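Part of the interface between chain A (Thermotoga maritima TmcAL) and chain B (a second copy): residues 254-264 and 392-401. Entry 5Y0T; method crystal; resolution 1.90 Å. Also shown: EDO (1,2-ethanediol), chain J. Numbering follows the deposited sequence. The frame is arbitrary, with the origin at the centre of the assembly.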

# COMPACT_ATOMS: atom_id res chain seq x y z
N GLY A 254 0.94 11.67 -1.91
CA GLY A 254 0.38 11.42 -3.22
C GLY A 254 0.99 10.20 -3.92
O GLY A 254 0.26 9.37 -4.47
N ASP A 255 2.32 10.10 -3.92
CA ASP A 255 2.94 8.98 -4.61
C ASP A 255 2.56 7.66 -3.93
O ASP A 255 2.38 6.66 -4.62
CB ASP A 255 4.47 9.12 -4.68
CG ASP A 255 4.95 9.98 -5.84
OD1 ASP A 255 4.12 10.48 -6.63
OD2 ASP A 255 6.18 10.16 -5.98
N PHE A 256 2.43 7.66 -2.59
CA PHE A 256 1.99 6.44 -1.92
C PHE A 256 0.60 6.03 -2.39
O PHE A 256 0.39 4.87 -2.75
CB PHE A 256 1.95 6.56 -0.38
CG PHE A 256 1.68 5.23 0.28
CD1 PHE A 256 0.39 4.78 0.45
CD2 PHE A 256 2.73 4.40 0.64
CE1 PHE A 256 0.14 3.53 1.01
CE2 PHE A 256 2.49 3.15 1.20
CZ PHE A 256 1.20 2.72 1.38
N LEU A 257 -0.34 6.97 -2.35
CA LEU A 257 -1.73 6.68 -2.71
C LEU A 257 -1.81 6.14 -4.13
O LEU A 257 -2.45 5.11 -4.40
CB LEU A 257 -2.59 7.94 -2.56
CG LEU A 257 -2.76 8.40 -1.12
CD1 LEU A 257 -3.51 9.72 -1.06
CD2 LEU A 257 -3.47 7.33 -0.32
N LEU A 258 -1.14 6.82 -5.04
CA LEU A 258 -1.21 6.46 -6.44
C LEU A 258 -0.58 5.08 -6.66
O LEU A 258 -1.14 4.24 -7.38
CB LEU A 258 -0.53 7.52 -7.32
CG LEU A 258 -0.48 7.21 -8.82
CD1 LEU A 258 -1.88 6.94 -9.35
CD2 LEU A 258 0.18 8.35 -9.61
N SER A 259 0.57 4.85 -6.03
CA SER A 259 1.26 3.57 -6.16
C SER A 259 0.43 2.44 -5.55
O SER A 259 0.33 1.34 -6.10
CB SER A 259 2.64 3.63 -5.50
OG SER A 259 3.51 4.52 -6.18
N PHE A 260 -0.18 2.72 -4.42
CA PHE A 260 -1.03 1.75 -3.74
C PHE A 260 -2.23 1.35 -4.64
O PHE A 260 -2.55 0.17 -4.77
CB PHE A 260 -1.49 2.34 -2.39
CG PHE A 260 -2.39 1.44 -1.58
CD1 PHE A 260 -3.76 1.45 -1.79
CD2 PHE A 260 -1.87 0.62 -0.59
CE1 PHE A 260 -4.60 0.62 -1.06
CE2 PHE A 260 -2.70 -0.21 0.16
CZ PHE A 260 -4.07 -0.21 -0.08
N PHE A 261 -2.84 2.31 -5.33
CA PHE A 261 -3.98 1.99 -6.20
C PHE A 261 -3.58 1.12 -7.39
O PHE A 261 -4.40 0.38 -7.91
CB PHE A 261 -4.68 3.26 -6.71
CG PHE A 261 -5.16 4.15 -5.60
CD1 PHE A 261 -5.46 3.62 -4.35
CD2 PHE A 261 -5.27 5.52 -5.79
CE1 PHE A 261 -5.87 4.44 -3.31
CE2 PHE A 261 -5.67 6.34 -4.75
CZ PHE A 261 -5.98 5.80 -3.51
N ARG A 262 -2.31 1.18 -7.80
CA ARG A 262 -1.85 0.31 -8.89
C ARG A 262 -1.67 -1.13 -8.44
O ARG A 262 -1.40 -2.02 -9.26
CB ARG A 262 -0.53 0.82 -9.47
CG ARG A 262 -0.63 2.14 -10.19
CD ARG A 262 0.68 2.48 -10.89
NE ARG A 262 0.52 3.67 -11.71
CZ ARG A 262 1.44 4.13 -12.55
NH1 ARG A 262 2.59 3.49 -12.70
NH2 ARG A 262 1.19 5.23 -13.27
N LEU A 263 -1.79 -1.37 -7.14
CA LEU A 263 -1.67 -2.70 -6.59
C LEU A 263 -3.03 -3.39 -6.52
O LEU A 263 -3.12 -4.60 -6.27
CB LEU A 263 -1.03 -2.64 -5.19
CG LEU A 263 0.40 -2.06 -5.14
CD1 LEU A 263 0.92 -1.94 -3.68
CD2 LEU A 263 1.34 -2.90 -6.00
N LYS A 264 -4.09 -2.63 -6.77
CA LYS A 264 -5.45 -3.10 -6.51
C LYS A 264 -6.28 -3.20 -7.77
O LYS A 264 -6.13 -2.39 -8.68
CB LYS A 264 -6.16 -2.16 -5.52
CG LYS A 264 -5.45 -2.02 -4.18
CD LYS A 264 -5.34 -3.36 -3.49
CE LYS A 264 -4.70 -3.21 -2.11
NZ LYS A 264 -4.99 -4.40 -1.26
N VAL B 392 1.96 -7.89 -14.53
CA VAL B 392 1.54 -6.54 -14.91
C VAL B 392 1.59 -5.60 -13.70
O VAL B 392 2.07 -4.47 -13.80
CB VAL B 392 0.13 -6.55 -15.53
CG1 VAL B 392 -0.45 -5.14 -15.65
CG2 VAL B 392 0.17 -7.23 -16.89
N LYS B 393 1.10 -6.08 -12.56
CA LYS B 393 1.13 -5.30 -11.33
C LYS B 393 2.57 -4.88 -10.96
O LYS B 393 2.82 -3.72 -10.63
CB LYS B 393 0.49 -6.10 -10.18
CG LYS B 393 0.54 -5.40 -8.83
CD LYS B 393 -0.44 -6.03 -7.84
CE LYS B 393 -0.15 -7.51 -7.64
NZ LYS B 393 -1.20 -8.16 -6.79
N ALA B 394 3.51 -5.82 -11.04
CA ALA B 394 4.90 -5.52 -10.73
C ALA B 394 5.46 -4.42 -11.64
O ALA B 394 6.10 -3.49 -11.17
CB ALA B 394 5.77 -6.81 -10.84
N THR B 395 5.23 -4.54 -12.95
CA THR B 395 5.67 -3.51 -13.89
C THR B 395 5.08 -2.14 -13.56
O THR B 395 5.78 -1.12 -13.57
CB THR B 395 5.28 -3.85 -15.33
OG1 THR B 395 5.78 -5.15 -15.67
CG2 THR B 395 5.83 -2.80 -16.30
N ASN B 396 3.78 -2.11 -13.31
CA ASN B 396 3.08 -0.87 -13.00
C ASN B 396 3.57 -0.24 -11.69
O ASN B 396 3.71 0.99 -11.57
CB ASN B 396 1.58 -1.11 -12.94
CG ASN B 396 0.97 -1.41 -14.32
OD1 ASN B 396 1.58 -1.16 -15.36
ND2 ASN B 396 -0.26 -1.92 -14.32
N PHE B 397 3.84 -1.08 -10.69
CA PHE B 397 4.34 -0.56 -9.42
C PHE B 397 5.72 0.03 -9.61
O PHE B 397 6.01 1.13 -9.17
CB PHE B 397 4.37 -1.67 -8.37
CG PHE B 397 4.89 -1.23 -7.04
CD1 PHE B 397 4.11 -0.44 -6.19
CD2 PHE B 397 6.14 -1.65 -6.59
CE1 PHE B 397 4.57 -0.06 -4.93
CE2 PHE B 397 6.61 -1.26 -5.32
CZ PHE B 397 5.82 -0.47 -4.51
N TYR B 398 6.56 -0.72 -10.32
CA TYR B 398 7.96 -0.35 -10.51
C TYR B 398 8.07 0.99 -11.22
O TYR B 398 8.93 1.81 -10.91
CB TYR B 398 8.66 -1.47 -11.31
CG TYR B 398 10.07 -1.19 -11.79
CD1 TYR B 398 10.30 -0.49 -12.98
CD2 TYR B 398 11.16 -1.70 -11.11
CE1 TYR B 398 11.60 -0.27 -13.43
CE2 TYR B 398 12.45 -1.50 -11.55
CZ TYR B 398 12.67 -0.78 -12.71
OH TYR B 398 13.97 -0.59 -13.14
N SER B 399 7.17 1.22 -12.18
CA SER B 399 7.25 2.40 -13.03
C SER B 399 6.99 3.70 -12.27
O SER B 399 7.40 4.77 -12.71
CB SER B 399 6.26 2.28 -14.20
OG SER B 399 6.75 1.33 -15.14
N MET B 400 6.30 3.61 -11.14
CA MET B 400 6.12 4.79 -10.29
C MET B 400 7.45 5.28 -9.70
O MET B 400 7.53 6.40 -9.20
CB MET B 400 5.14 4.49 -9.15
CG MET B 400 3.67 4.56 -9.56
SD MET B 400 3.18 6.20 -10.09
CE MET B 400 3.55 7.18 -8.62
N PHE B 401 8.47 4.42 -9.73
CA PHE B 401 9.76 4.80 -9.17
C PHE B 401 10.79 5.25 -10.20
O PHE B 401 11.95 5.47 -9.86
CB PHE B 401 10.28 3.64 -8.30
CG PHE B 401 9.38 3.37 -7.15
CD1 PHE B 401 9.54 4.07 -5.96
CD2 PHE B 401 8.31 2.50 -7.29
CE1 PHE B 401 8.68 3.86 -4.89
CE2 PHE B 401 7.43 2.29 -6.23
CZ PHE B 401 7.62 2.96 -5.03
C1 EDO J . -0.73 -11.84 -6.54
O1 EDO J . -1.03 -10.84 -7.50
C2 EDO J . -2.00 -12.57 -6.15
O2 EDO J . -1.64 -13.71 -5.37
O HOH W 1 7.39 7.50 -6.58
O HOH W 2 -1.30 -2.76 -11.78
O HOH W 3 -1.73 -6.42 -4.57

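A single direct hydrogen bond links the two stretches. Arg A262 extends its side chain, with chi1 m and chi2 and chi3 both t, so that NH1 donates to the backbone O of Asn B396 at 3.0 Å, with an N-H...O angle of 159°. The acceptor lies at the edge of the guanidinium, near its plane, where the N-H bonds point. That carbonyl receives no backbone hydrogen bond from Met B400, whose N bonds to Phe B397 O at 3.2 Å instead, and so it is free to accept from the arginine. A long side chain ending in a planar group with several donors suits such a place, and the remaining guanidinium nitrogens find partners elsewhere in the structure.

The flat face of the same group serves a different purpose. Met B400 CG lies over one face of the guanidinium, 3.5 Å from Arg A262 NH1, so the arginine offers a packing surface as well as donors. Methionine fits here because its flexible, unbranched chain, m at all three chi angles, can pass the arginine and still reach farther along helix A. Its CG approaches Ser A259 OG at 3.4 Å, and its CE packs against Leu A258 CD2 at 3.7 Å. Ser A259 is small enough to permit close approach where the helices run near each other, its CA lying 6.1 Å from Phe B397 CA. Its hydroxyl is satisfied within its own helix, since OG donates to Asp A255 O at 2.9 Å.

A second apolar contact joins Leu A263 CD2 to Phe B397 CD1 at 3.7 Å. Both side chains leave their backbones sideways, yet their ends come nearer to the partner stretch. The leucine methyl meets the ring obliquely, while Ser A259 O lies at the ring edge, 4.2 Å from Phe B397 CD1. Lys B393 adds its aliphatic portion: its CG lies 3.9 Å from Leu A263 CD2, and its CD 3.4 Å from Leu A263 O. The long methylene chain can thus cover the leucine while carrying its ammonium onward to polar partners.

Three waters bridge polar groups across the contact. Water 1 donates to Asp A255 OD2 at 3.0 Å and to Met B400 O at 2.8 Å; the carboxylate suits this place as an acceptor, and the water lets two acceptors share one partner. Water 2 accepts from Asn B396 ND2 at 2.9 Å, the amide supplying the N-H donor, and donates its own hydrogen to Arg A262 O at 2.6 Å. Water 3 donates to Leu A263 O and accepts from Lys B393 NZ, both at 2.9 Å; this NZ also donates to O1 of the ethanediol at 2.8 Å.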